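Local coordinates for A rubisco-like protein (PDB 3NWR) that probably catalyses an enolisation-type reaction as a rubisco-like relative of the RuBisCO large chain, its exact substrate being unassigned, at residues P27-G41 / R56-E68. Residues are numbered along the deposited sequence; the frame is centred on the assembly and turned at random. Where two conformers were deposited one is given.
Sequences PARVADVMAGEQSSG and RSRASVLRIEELE. With SO4 (sulfate ion), chain D.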
loop_
_atom_site.group_PDB
_atom_site.type_symbol
_atom_site.label_atom_id
_atom_site.label_comp_id
_atom_site.label_asym_id
_atom_site.label_seq_id
_atom_site.Cartn_x
_atom_site.Cartn_y
_atom_site.Cartn_z
ATOM N N PRO A 27 20.164 -16.840 -10.707
ATOM C CA PRO A 27 18.762 -16.814 -10.254
ATOM C C PRO A 27 18.465 -17.771 -9.102
ATOM O O PRO A 27 17.739 -17.397 -8.182
ATOM C CB PRO A 27 17.981 -17.216 -11.505
ATOM C CG PRO A 27 18.834 -16.700 -12.642
ATOM C CD PRO A 27 20.266 -16.912 -12.177
ATOM N N ALA A 28 19.006 -18.985 -9.136
ATOM C CA ALA A 28 18.723 -19.938 -8.070
ATOM C C ALA A 28 19.258 -19.471 -6.722
ATOM O O ALA A 28 18.590 -19.626 -5.704
ATOM C CB ALA A 28 19.281 -21.321 -8.418
ATOM N N ARG A 29 20.462 -18.899 -6.712
ATOM C CA ARG A 29 21.037 -18.378 -5.477
ATOM C C ARG A 29 20.186 -17.231 -4.943
ATOM O O ARG A 29 19.902 -17.155 -3.745
ATOM C CB ARG A 29 22.467 -17.898 -5.698
ATOM C CG ARG A 29 23.147 -17.441 -4.418
ATOM C CD ARG A 29 24.243 -16.425 -4.695
ATOM N NE ARG A 29 24.213 -15.343 -3.713
ATOM C CZ ARG A 29 24.553 -14.088 -3.980
ATOM N NH1 ARG A 29 24.954 -13.757 -5.200
ATOM N NH2 ARG A 29 24.492 -13.163 -3.028
ATOM N N VAL A 30 19.781 -16.343 -5.844
ATOM C CA VAL A 30 18.966 -15.200 -5.466
ATOM C C VAL A 30 17.625 -15.662 -4.916
ATOM O O VAL A 30 17.146 -15.123 -3.920
ATOM C CB VAL A 30 18.800 -14.220 -6.646
ATOM C CG1 VAL A 30 17.891 -13.053 -6.272
ATOM C CG2 VAL A 30 20.176 -13.712 -7.077
ATOM N N ALA A 31 17.028 -16.672 -5.545
ATOM C CA ALA A 31 15.761 -17.208 -5.058
ATOM C C ALA A 31 15.909 -17.704 -3.625
ATOM O O ALA A 31 15.019 -17.516 -2.796
ATOM C CB ALA A 31 15.266 -18.330 -5.976
ATOM N N ASP A 32 17.036 -18.330 -3.306
ATOM C CA ASP A 32 17.196 -18.815 -1.944
ATOM C C ASP A 32 17.505 -17.687 -0.956
ATOM O O ASP A 32 17.135 -17.764 0.216
ATOM C CB ASP A 32 18.230 -19.931 -1.844
ATOM C CG ASP A 32 18.172 -20.640 -0.505
ATOM O OD1 ASP A 32 17.143 -21.295 -0.218
ATOM O OD2 ASP A 32 19.146 -20.525 0.261
ATOM N N VAL A 33 18.182 -16.641 -1.426
ATOM C CA VAL A 33 18.323 -15.430 -0.627
ATOM C C VAL A 33 16.929 -14.911 -0.261
ATOM O O VAL A 33 16.660 -14.602 0.899
ATOM C CB VAL A 33 19.107 -14.337 -1.366
ATOM C CG1 VAL A 33 18.925 -12.991 -0.668
ATOM C CG2 VAL A 33 20.584 -14.703 -1.441
ATOM N N MET A 34 16.042 -14.839 -1.251
ATOM C CA MET A 34 14.662 -14.422 -1.004
ATOM C C MET A 34 13.972 -15.306 0.027
ATOM O O MET A 34 13.347 -14.815 0.970
ATOM C CB MET A 34 13.860 -14.426 -2.309
ATOM C CG MET A 34 14.416 -13.489 -3.344
ATOM S SD MET A 34 13.556 -13.653 -4.922
ATOM C CE MET A 34 11.901 -13.200 -4.378
ATOM N N ALA A 35 14.086 -16.618 -0.152
ATOM C CA ALA A 35 13.462 -17.568 0.760
ATOM C C ALA A 35 13.979 -17.384 2.184
ATOM O O ALA A 35 13.204 -17.382 3.149
ATOM C CB ALA A 35 13.715 -18.997 0.283
ATOM N N GLY A 36 15.291 -17.223 2.314
ATOM C CA GLY A 36 15.908 -17.083 3.620
ATOM C C GLY A 36 15.541 -15.777 4.289
ATOM O O GLY A 36 15.188 -15.748 5.472
ATOM N N GLU A 37 15.620 -14.689 3.531
ATOM C CA GLU A 37 15.352 -13.371 4.091
ATOM C C GLU A 37 13.919 -13.228 4.582
ATOM O O GLU A 37 13.667 -12.534 5.566
ATOM C CB GLU A 37 15.675 -12.278 3.074
ATOM C CG GLU A 37 17.164 -12.098 2.872
ATOM C CD GLU A 37 17.851 -11.688 4.157
ATOM O OE1 GLU A 37 17.563 -10.571 4.642
ATOM O OE2 GLU A 37 18.653 -12.486 4.691
ATOM N N GLN A 38 12.988 -13.897 3.907
ATOM C CA GLN A 38 11.571 -13.795 4.255
ATOM C C GLN A 38 11.148 -14.855 5.267
ATOM O O GLN A 38 9.965 -14.985 5.584
ATOM C CB GLN A 38 10.698 -13.885 3.004
ATOM C CG GLN A 38 10.942 -12.762 1.994
ATOM C CD GLN A 38 10.929 -11.380 2.627
ATOM O OE1 GLN A 38 11.976 -10.743 2.775
ATOM N NE2 GLN A 38 9.745 -10.909 2.999
ATOM N N SER A 39 12.118 -15.605 5.770
ATOM C CA SER A 39 11.851 -16.577 6.819
ATOM C C SER A 39 12.990 -16.589 7.834
ATOM O O SER A 39 13.322 -15.543 8.389
ATOM C CB SER A 39 11.550 -17.967 6.243
ATOM O OG SER A 39 12.663 -18.512 5.554
ATOM N N SER A 40 13.602 -17.746 8.062
ATOM C CA SER A 40 14.600 -17.875 9.134
ATOM C C SER A 40 16.068 -17.894 8.680
ATOM O O SER A 40 16.944 -18.360 9.419
ATOM C CB SER A 40 14.326 -19.135 9.943
ATOM O OG SER A 40 14.339 -20.270 9.098
ATOM N N GLY A 41 16.335 -17.394 7.478
ATOM C CA GLY A 41 17.697 -17.302 6.975
ATOM C C GLY A 41 18.359 -18.659 6.827
ATOM O O GLY A 41 19.319 -18.968 7.541
ATOM N N ARG A 56 11.195 -26.154 10.747
ATOM C CA ARG A 56 9.842 -25.680 11.016
ATOM C C ARG A 56 9.618 -24.267 10.484
ATOM O O ARG A 56 8.486 -23.781 10.463
ATOM C CB ARG A 56 9.581 -25.689 12.523
ATOM C CG ARG A 56 10.416 -24.664 13.291
ATOM C CD ARG A 56 10.260 -24.806 14.797
ATOM N NE ARG A 56 11.150 -23.901 15.520
ATOM C CZ ARG A 56 11.553 -24.091 16.774
ATOM N NH1 ARG A 56 11.142 -25.157 17.449
ATOM N NH2 ARG A 56 12.373 -23.217 17.355
ATOM N N SER A 57 10.696 -23.608 10.063
ATOM C CA SER A 57 10.628 -22.170 9.806
ATOM C C SER A 57 11.305 -21.675 8.535
ATOM O O SER A 57 11.121 -20.524 8.154
ATOM C CB SER A 57 11.207 -21.402 10.993
ATOM O OG SER A 57 12.607 -21.622 11.103
ATOM N N ARG A 58 12.104 -22.507 7.882
ATOM C CA ARG A 58 12.821 -22.034 6.703
ATOM C C ARG A 58 11.993 -22.249 5.436
ATOM O O ARG A 58 11.581 -23.375 5.134
ATOM C CB ARG A 58 14.198 -22.715 6.604
ATOM C CG ARG A 58 15.036 -22.351 5.377
ATOM C CD ARG A 58 15.290 -20.853 5.290
ATOM N NE ARG A 58 16.579 -20.535 4.672
ATOM C CZ ARG A 58 16.828 -20.569 3.366
ATOM N NH1 ARG A 58 15.875 -20.915 2.504
ATOM N NH2 ARG A 58 18.037 -20.254 2.919
ATOM N N ALA A 59 11.711 -21.161 4.720
ATOM C CA ALA A 59 11.036 -21.256 3.425
ATOM C C ALA A 59 11.969 -21.920 2.415
ATOM O O ALA A 59 13.187 -21.886 2.572
ATOM C CB ALA A 59 10.617 -19.873 2.934
ATOM N N SER A 60 11.404 -22.521 1.377
ATOM C CA SER A 60 12.234 -23.181 0.377
ATOM C C SER A 60 11.829 -22.821 -1.041
ATOM O O SER A 60 10.704 -22.380 -1.292
ATOM C CB SER A 60 12.190 -24.697 0.559
ATOM O OG SER A 60 10.865 -25.169 0.443
ATOM N N VAL A 61 12.764 -23.011 -1.962
ATOM C CA VAL A 61 12.523 -22.763 -3.373
ATOM C C VAL A 61 12.058 -24.065 -4.013
ATOM O O VAL A 61 12.794 -25.055 -4.019
ATOM C CB VAL A 61 13.796 -22.271 -4.068
ATOM C CG1 VAL A 61 13.522 -22.001 -5.533
ATOM C CG2 VAL A 61 14.330 -21.018 -3.374
ATOM N N LEU A 62 10.832 -24.074 -4.525
ATOM C CA LEU A 62 10.246 -25.294 -5.084
ATOM C C LEU A 62 10.459 -25.384 -6.587
ATOM O O LEU A 62 10.516 -26.479 -7.145
ATOM C CB LEU A 62 8.742 -25.372 -4.797
ATOM C CG LEU A 62 8.290 -25.553 -3.349
ATOM C CD1 LEU A 62 6.777 -25.741 -3.297
ATOM C CD2 LEU A 62 9.014 -26.722 -2.691
ATOM N N ARG A 63 10.546 -24.235 -7.248
ATOM C CA ARG A 63 10.648 -24.207 -8.705
ATOM C C ARG A 63 11.477 -23.030 -9.165
ATOM O O ARG A 63 11.346 -21.926 -8.639
ATOM C CB ARG A 63 9.258 -24.110 -9.355
ATOM C CG ARG A 63 8.386 -25.340 -9.159
ATOM C CD ARG A 63 7.129 -25.310 -10.033
ATOM N NE ARG A 63 6.019 -24.607 -9.394
ATOM C CZ ARG A 63 5.269 -25.121 -8.422
ATOM N NH1 ARG A 63 5.517 -26.340 -7.959
ATOM N NH2 ARG A 63 4.275 -24.413 -7.903
ATOM N N ILE A 64 12.321 -23.263 -10.164
ATOM C CA ILE A 64 13.003 -22.182 -10.850
ATOM C C ILE A 64 12.933 -22.482 -12.336
ATOM O O ILE A 64 13.171 -23.616 -12.755
ATOM C CB ILE A 64 14.481 -22.076 -10.443
ATOM C CG1 ILE A 64 14.613 -21.824 -8.943
ATOM C CG2 ILE A 64 15.168 -20.963 -11.234
ATOM C CD1 ILE A 64 16.004 -22.061 -8.404
ATOM N N GLU A 65 12.581 -21.481 -13.130
ATOM C CA GLU A 65 12.612 -21.629 -14.582
ATOM C C GLU A 65 13.236 -20.385 -15.173
ATOM O O GLU A 65 12.670 -19.301 -15.063
ATOM C CB GLU A 65 11.211 -21.827 -15.166
ATOM C CG GLU A 65 11.225 -21.984 -16.687
ATOM C CD GLU A 65 9.833 -22.040 -17.304
ATOM O OE1 GLU A 65 8.838 -21.807 -16.584
ATOM O OE2 GLU A 65 9.736 -22.312 -18.519
ATOM N N GLU A 66 14.405 -20.524 -15.790
ATOM C CA GLU A 66 15.046 -19.362 -16.388
ATOM C C GLU A 66 14.369 -18.975 -17.701
ATOM O O GLU A 66 14.031 -19.830 -18.515
ATOM C CB GLU A 66 16.543 -19.585 -16.601
ATOM C CG GLU A 66 17.234 -18.364 -17.202
ATOM C CD GLU A 66 18.629 -18.144 -16.665
ATOM O OE1 GLU A 66 19.118 -18.985 -15.878
ATOM O OE2 GLU A 66 19.248 -17.128 -17.033
ATOM N N LEU A 67 14.170 -17.671 -17.882
ATOM C CA LEU A 67 13.516 -17.119 -19.054
ATOM C C LEU A 67 14.559 -16.392 -19.887
ATOM O O LEU A 67 15.747 -16.416 -19.565
ATOM C CB LEU A 67 12.423 -16.141 -18.616
ATOM C CG LEU A 67 11.437 -16.697 -17.589
ATOM C CD1 LEU A 67 10.479 -15.619 -17.069
ATOM C CD2 LEU A 67 10.669 -17.871 -18.179
ATOM N N GLU A 68 14.119 -15.741 -20.957
ATOM C CA GLU A 68 15.021 -14.928 -21.762
ATOM C C GLU A 68 15.551 -13.753 -20.936
ATOM O O GLU A 68 14.787 -13.070 -20.250
ATOM C CB GLU A 68 14.314 -14.425 -23.023
ATOM C CG GLU A 68 15.231 -13.694 -23.990
ATOM C CD GLU A 68 14.511 -13.225 -25.239
ATOM O OE1 GLU A 68 15.196 -12.817 -26.202
ATOM O OE2 GLU A 68 13.262 -13.267 -25.259
HETATM S S SO4 D . 26.421 -15.361 -8.187
HETATM O O1 SO4 D . 27.021 -14.414 -7.252
HETATM O O2 SO4 D . 26.534 -14.845 -9.547
HETATM O O3 SO4 D . 25.018 -15.566 -7.853
HETATM O O4 SO4 D . 27.126 -16.637 -8.088
HETATM O O HOH W 1 15.635 -23.177 -1.059
#
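Arg58 reaches along the end of helix 27-37 and grips Asp32 with two nitrogens. Its CB lies 3.5 Å from Ser40 OG, and CD at the same distance from Ser39 OG. Bends at chi2 (58°) and chi3, with CG anti to the backbone N, bring NE beside Gly41 C and lay one guanidinium face over Gly36 CA, 3.6 Å from CZ. At the tip, NH1 donates to Asp32 OD1 and NH2 to Asp32 OD2 (2.9 Å), an end-on salt bridge; the guanidinium and carboxylate planes are 30° apart and both oxygens are approached from above the carboxylate plane. NH1 also donates to Ala59 O, which fixes the rotation of the group, and a water links Asp32 OD1 to Val61 N. Beyond the helix end, Ala59 N donates almost straight (171°) to Ser39 OG, which in turn donates to Ala35 O, while Ser40 OG and Ser57 OG share a hydrogen bond at 3.0 Å. Small helix residues meet the strand: Ala31 CB packs on Val61 CG2 and Ala28 CB presses to 3.4 Å from Ile64 CD1. Glu66, near Pro27, is salt-bridged to Arg90. Helix 27-37 is pinned across outer strand 60-70 of the four-stranded antiparallel sheet in the alpha+beta, ferredoxin-like N-terminal domain of the RuBisCO large-chain family.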